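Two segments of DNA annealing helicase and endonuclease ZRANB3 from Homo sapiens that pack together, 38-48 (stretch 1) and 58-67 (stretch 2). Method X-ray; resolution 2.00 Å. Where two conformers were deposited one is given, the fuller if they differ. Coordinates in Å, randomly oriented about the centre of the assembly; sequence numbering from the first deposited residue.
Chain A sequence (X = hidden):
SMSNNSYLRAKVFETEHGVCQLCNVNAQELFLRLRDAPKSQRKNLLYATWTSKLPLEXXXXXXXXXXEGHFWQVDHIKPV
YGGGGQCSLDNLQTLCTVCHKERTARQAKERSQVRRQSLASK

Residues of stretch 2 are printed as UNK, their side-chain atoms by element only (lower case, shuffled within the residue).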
# COMPACT_ATOMS: atom_id res chain seq x y z
N PRO A 38 -17.12 -15.03 -2.43
CA PRO A 38 -17.84 -14.83 -3.69
C PRO A 38 -17.84 -13.38 -4.03
O PRO A 38 -17.94 -12.55 -3.13
CB PRO A 38 -19.26 -15.30 -3.36
CG PRO A 38 -19.07 -16.28 -2.26
CD PRO A 38 -17.91 -15.79 -1.45
N LYS A 39 -17.77 -13.07 -5.31
CA LYS A 39 -17.80 -11.67 -5.73
C LYS A 39 -18.93 -10.89 -5.07
O LYS A 39 -18.77 -9.72 -4.69
CB LYS A 39 -17.89 -11.53 -7.26
CG LYS A 39 -18.21 -10.14 -7.73
CD LYS A 39 -18.28 -10.07 -9.23
CE LYS A 39 -18.88 -8.75 -9.67
NZ LYS A 39 -18.03 -8.10 -10.70
N SER A 40 -20.08 -11.54 -4.89
CA SER A 40 -21.27 -10.86 -4.38
C SER A 40 -21.14 -10.45 -2.91
O SER A 40 -21.90 -9.63 -2.44
CB SER A 40 -22.50 -11.74 -4.59
OG SER A 40 -22.44 -12.86 -3.73
N GLN A 41 -20.24 -11.06 -2.15
CA GLN A 41 -19.98 -10.61 -0.78
C GLN A 41 -18.85 -9.57 -0.62
O GLN A 41 -18.66 -9.05 0.46
CB GLN A 41 -19.66 -11.80 0.09
CG GLN A 41 -20.85 -12.75 0.21
CD GLN A 41 -20.42 -13.99 0.93
OE1 GLN A 41 -19.36 -14.00 1.58
NE2 GLN A 41 -21.13 -15.09 0.69
N ARG A 42 -18.10 -9.31 -1.68
CA ARG A 42 -16.85 -8.52 -1.54
C ARG A 42 -17.07 -7.05 -1.19
O ARG A 42 -16.41 -6.50 -0.34
CB ARG A 42 -16.01 -8.64 -2.80
CG ARG A 42 -15.49 -10.04 -3.02
CD ARG A 42 -14.53 -10.09 -4.19
NE ARG A 42 -13.86 -11.35 -4.31
CZ ARG A 42 -13.54 -11.90 -5.47
NH1 ARG A 42 -13.93 -11.36 -6.61
NH2 ARG A 42 -12.94 -13.08 -5.49
N LYS A 43 -18.12 -6.46 -1.76
CA LYS A 43 -18.36 -5.05 -1.55
C LYS A 43 -18.57 -4.80 -0.05
O LYS A 43 -17.96 -3.90 0.54
CB LYS A 43 -19.54 -4.57 -2.39
CG LYS A 43 -19.84 -3.08 -2.32
CD LYS A 43 -21.13 -2.81 -3.07
CE LYS A 43 -21.38 -1.33 -3.23
NZ LYS A 43 -22.15 -1.05 -4.49
N ASN A 44 -19.46 -5.56 0.58
CA ASN A 44 -19.75 -5.31 1.99
C ASN A 44 -18.57 -5.56 2.90
O ASN A 44 -18.36 -4.82 3.84
CB ASN A 44 -20.94 -6.16 2.47
CG ASN A 44 -22.27 -5.65 1.93
OD1 ASN A 44 -22.43 -4.47 1.56
ND2 ASN A 44 -23.26 -6.54 1.94
N LEU A 45 -17.78 -6.59 2.59
CA LEU A 45 -16.53 -6.81 3.31
C LEU A 45 -15.60 -5.59 3.20
O LEU A 45 -14.95 -5.21 4.17
CB LEU A 45 -15.79 -8.05 2.77
CG LEU A 45 -16.48 -9.39 3.09
CD1 LEU A 45 -15.80 -10.51 2.30
CD2 LEU A 45 -16.52 -9.73 4.57
N LEU A 46 -15.45 -5.05 1.99
CA LEU A 46 -14.51 -3.97 1.79
C LEU A 46 -14.96 -2.71 2.52
O LEU A 46 -14.14 -1.98 3.06
CB LEU A 46 -14.31 -3.68 0.30
CG LEU A 46 -13.53 -4.74 -0.48
CD1 LEU A 46 -13.72 -4.55 -1.98
CD2 LEU A 46 -12.03 -4.69 -0.14
N TYR A 47 -16.26 -2.41 2.48
CA TYR A 47 -16.74 -1.19 3.13
C TYR A 47 -16.93 -1.31 4.64
O TYR A 47 -17.17 -0.31 5.30
CB TYR A 47 -18.05 -0.71 2.48
CG TYR A 47 -17.83 -0.02 1.14
CD1 TYR A 47 -17.51 1.34 1.07
CD2 TYR A 47 -17.80 -0.75 -0.04
CE1 TYR A 47 -17.33 1.96 -0.14
CE2 TYR A 47 -17.55 -0.14 -1.26
CZ TYR A 47 -17.37 1.22 -1.30
OH TYR A 47 -17.17 1.84 -2.51
N ALA A 48 -16.77 -2.52 5.17
CA ALA A 48 -16.88 -2.75 6.60
C ALA A 48 -15.57 -2.58 7.33
O ALA A 48 -15.55 -2.68 8.54
CB ALA A 48 -17.42 -4.14 6.89
N UNK A 58 -10.44 1.69 -7.19
CA UNK A 58 -9.66 0.55 -6.72
C UNK A 58 -10.57 -0.47 -6.11
O UNK A 58 -10.44 -1.68 -6.36
c UNK A 58 -7.70 -0.15 -5.32
c UNK A 58 -8.57 1.00 -5.75
c UNK A 58 -6.41 0.30 -4.65
n UNK A 58 -5.87 -0.52 -3.77
o UNK A 58 -5.95 1.40 -4.90
N UNK A 59 -11.52 0.00 -5.30
CA UNK A 59 -12.52 -0.87 -4.70
C UNK A 59 -13.32 -1.64 -5.76
O UNK A 59 -13.58 -2.84 -5.61
c UNK A 59 -13.46 -0.08 -3.78
c UNK A 59 -12.77 0.51 -2.56
c UNK A 59 -12.23 -0.59 -1.64
c UNK A 59 -13.72 1.44 -1.80
N UNK A 60 -13.67 -0.98 -6.87
CA UNK A 60 -14.36 -1.70 -7.94
C UNK A 60 -13.44 -2.82 -8.51
O UNK A 60 -13.89 -3.92 -8.82
o UNK A 60 -16.68 -0.14 -7.81
c UNK A 60 -15.91 0.14 -8.73
n UNK A 60 -16.07 1.21 -9.51
c UNK A 60 -14.76 -0.76 -9.08
N UNK A 61 -12.15 -2.56 -8.62
CA UNK A 61 -11.24 -3.63 -9.11
C UNK A 61 -11.13 -4.78 -8.13
O UNK A 61 -10.98 -5.95 -8.51
c UNK A 61 -9.68 -2.21 -10.52
c UNK A 61 -8.29 -1.63 -10.54
o UNK A 61 -7.36 -2.21 -9.89
c UNK A 61 -9.84 -3.11 -9.31
o UNK A 61 -8.12 -0.54 -11.13
N UNK A 62 -11.10 -4.41 -6.86
CA UNK A 62 -11.04 -5.40 -5.77
C UNK A 62 -12.29 -6.29 -5.67
O UNK A 62 -12.20 -7.40 -5.22
c UNK A 62 -10.78 -4.67 -4.45
c UNK A 62 -9.36 -4.09 -4.39
s UNK A 62 -9.14 -2.77 -3.18
c UNK A 62 -8.75 -3.61 -1.65
N UNK A 63 -13.46 -5.76 -6.03
CA UNK A 63 -14.68 -6.58 -6.06
C UNK A 63 -14.62 -7.59 -7.20
O UNK A 63 -15.03 -8.74 -7.06
c UNK A 63 -16.13 -4.85 -4.91
c UNK A 63 -16.95 -3.58 -5.10
c UNK A 63 -17.15 -6.43 -6.58
c UNK A 63 -15.91 -5.65 -6.19
N UNK A 64 -14.07 -7.16 -8.34
CA UNK A 64 -14.01 -8.02 -9.52
C UNK A 64 -12.94 -9.08 -9.32
O UNK A 64 -13.14 -10.25 -9.63
n UNK A 64 -13.95 -5.58 -12.88
c UNK A 64 -13.52 -7.92 -12.05
n UNK A 64 -11.81 -4.76 -12.99
c UNK A 64 -13.69 -7.16 -10.75
c UNK A 64 -13.10 -4.56 -12.77
n UNK A 64 -13.54 -3.35 -12.43
c UNK A 64 -13.54 -6.95 -13.25
N UNK A 65 -11.77 -8.65 -8.88
CA UNK A 65 -10.59 -9.50 -8.90
C UNK A 65 -9.48 -9.00 -8.00
O UNK A 65 -8.57 -8.31 -8.45
o UNK A 65 -8.71 -11.51 -9.69
c UNK A 65 -8.86 -10.53 -10.44
n UNK A 65 -8.01 -10.23 -11.38
c UNK A 65 -10.09 -9.62 -10.33
N UNK A 66 -9.60 -9.29 -6.71
CA UNK A 66 -8.61 -8.70 -5.82
C UNK A 66 -7.23 -9.31 -6.08
O UNK A 66 -7.10 -10.51 -6.43
c UNK A 66 -10.04 -10.21 -4.63
c UNK A 66 -10.64 -10.04 -5.99
c UNK A 66 -9.13 -9.06 -4.43
N UNK A 67 -6.21 -8.48 -6.01
CA UNK A 67 -4.77 -8.91 -5.96
C UNK A 67 -4.02 -8.34 -4.79
O UNK A 67 -4.47 -7.37 -4.19

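Position 58 carries three side-chain carbons, the third bearing one oxygen and one nitrogen, and lies out of reach of stretch 1. An amide on a two-carbon stem is Q58; its polar end suits a partly exposed site, and its OE1 is hydrogen-bonded elsewhere in the structure.

Position 59 has four carbons forked at the second. Its CB points toward stretch 1, and its branches approach L46 and Y47. This is L59: CD2 lies 4.2 Å from L46 CB, and CD1 lies 3.5 Å from Y47 OH and 3.7 Å from Y47 CZ. A compact apolar fork suits this buried site.

At position 60, two carbons end in one oxygen and one nitrogen. CB points away from stretch 1, and nothing touches it. The short amide is N60, polar as befits a partly exposed place.

Position 61 shows three carbons, the last with two oxygens, beyond reach of stretch 1. This carboxylate is E61, suited to partial exposure; its OE1 is hydrogen-bonded elsewhere.

Position 62 is an unbranched chain of two carbons, a sulfur and a final carbon, which meets L46 CD2. Only M62 fits. Its CE lies 3.8 Å from L46 CD2, a flexible thioether chain filling buried apolar space.

Position 63 has four carbons forked at the first, one arm two carbons long, seated as a knob among K39, R42, K43 and L46. It is therefore I63: CG1 lies 3.8 Å from L46 CD1, and CD1 lies 3.9 Å from K43 CB. Branching at CB lets it spread over the aliphatic parts of these neighbours.

Position 64 has three carbons, a nitrogen, then a carbon with two more nitrogens. CB points away, yet lies 4.4 Å from K39 NZ. The guanidinium marks R64, whose charged chain suits an exposed site.

Position 65, the first to leave helical phi/psi, has two carbons, then one oxygen and one nitrogen; CB points away and the side chain touches nothing on stretch 1. It is N65, its amide suited to exposure.

At position 66, three carbons close a ring onto the backbone nitrogen and approach R42. This is P66: its apolar CD methylene lies 3.5 Å from R42 CZ, over one flat face of the guanidinium.

Position 67 has no side chain: G67.

The two helices run roughly antiparallel, at 141°, with axes 8.8 Å apart at closest approach. L46 packs against L59, M62 and I63, while I63 fills the hole between turns of the opposing helix. Near the end of the second helix, R42 NH1 donates a hydrogen bond to I63 O at 2.9 Å, joining a polar tie to the apolar packing.

Stretch 2 58-67: QLNEMIRNPG
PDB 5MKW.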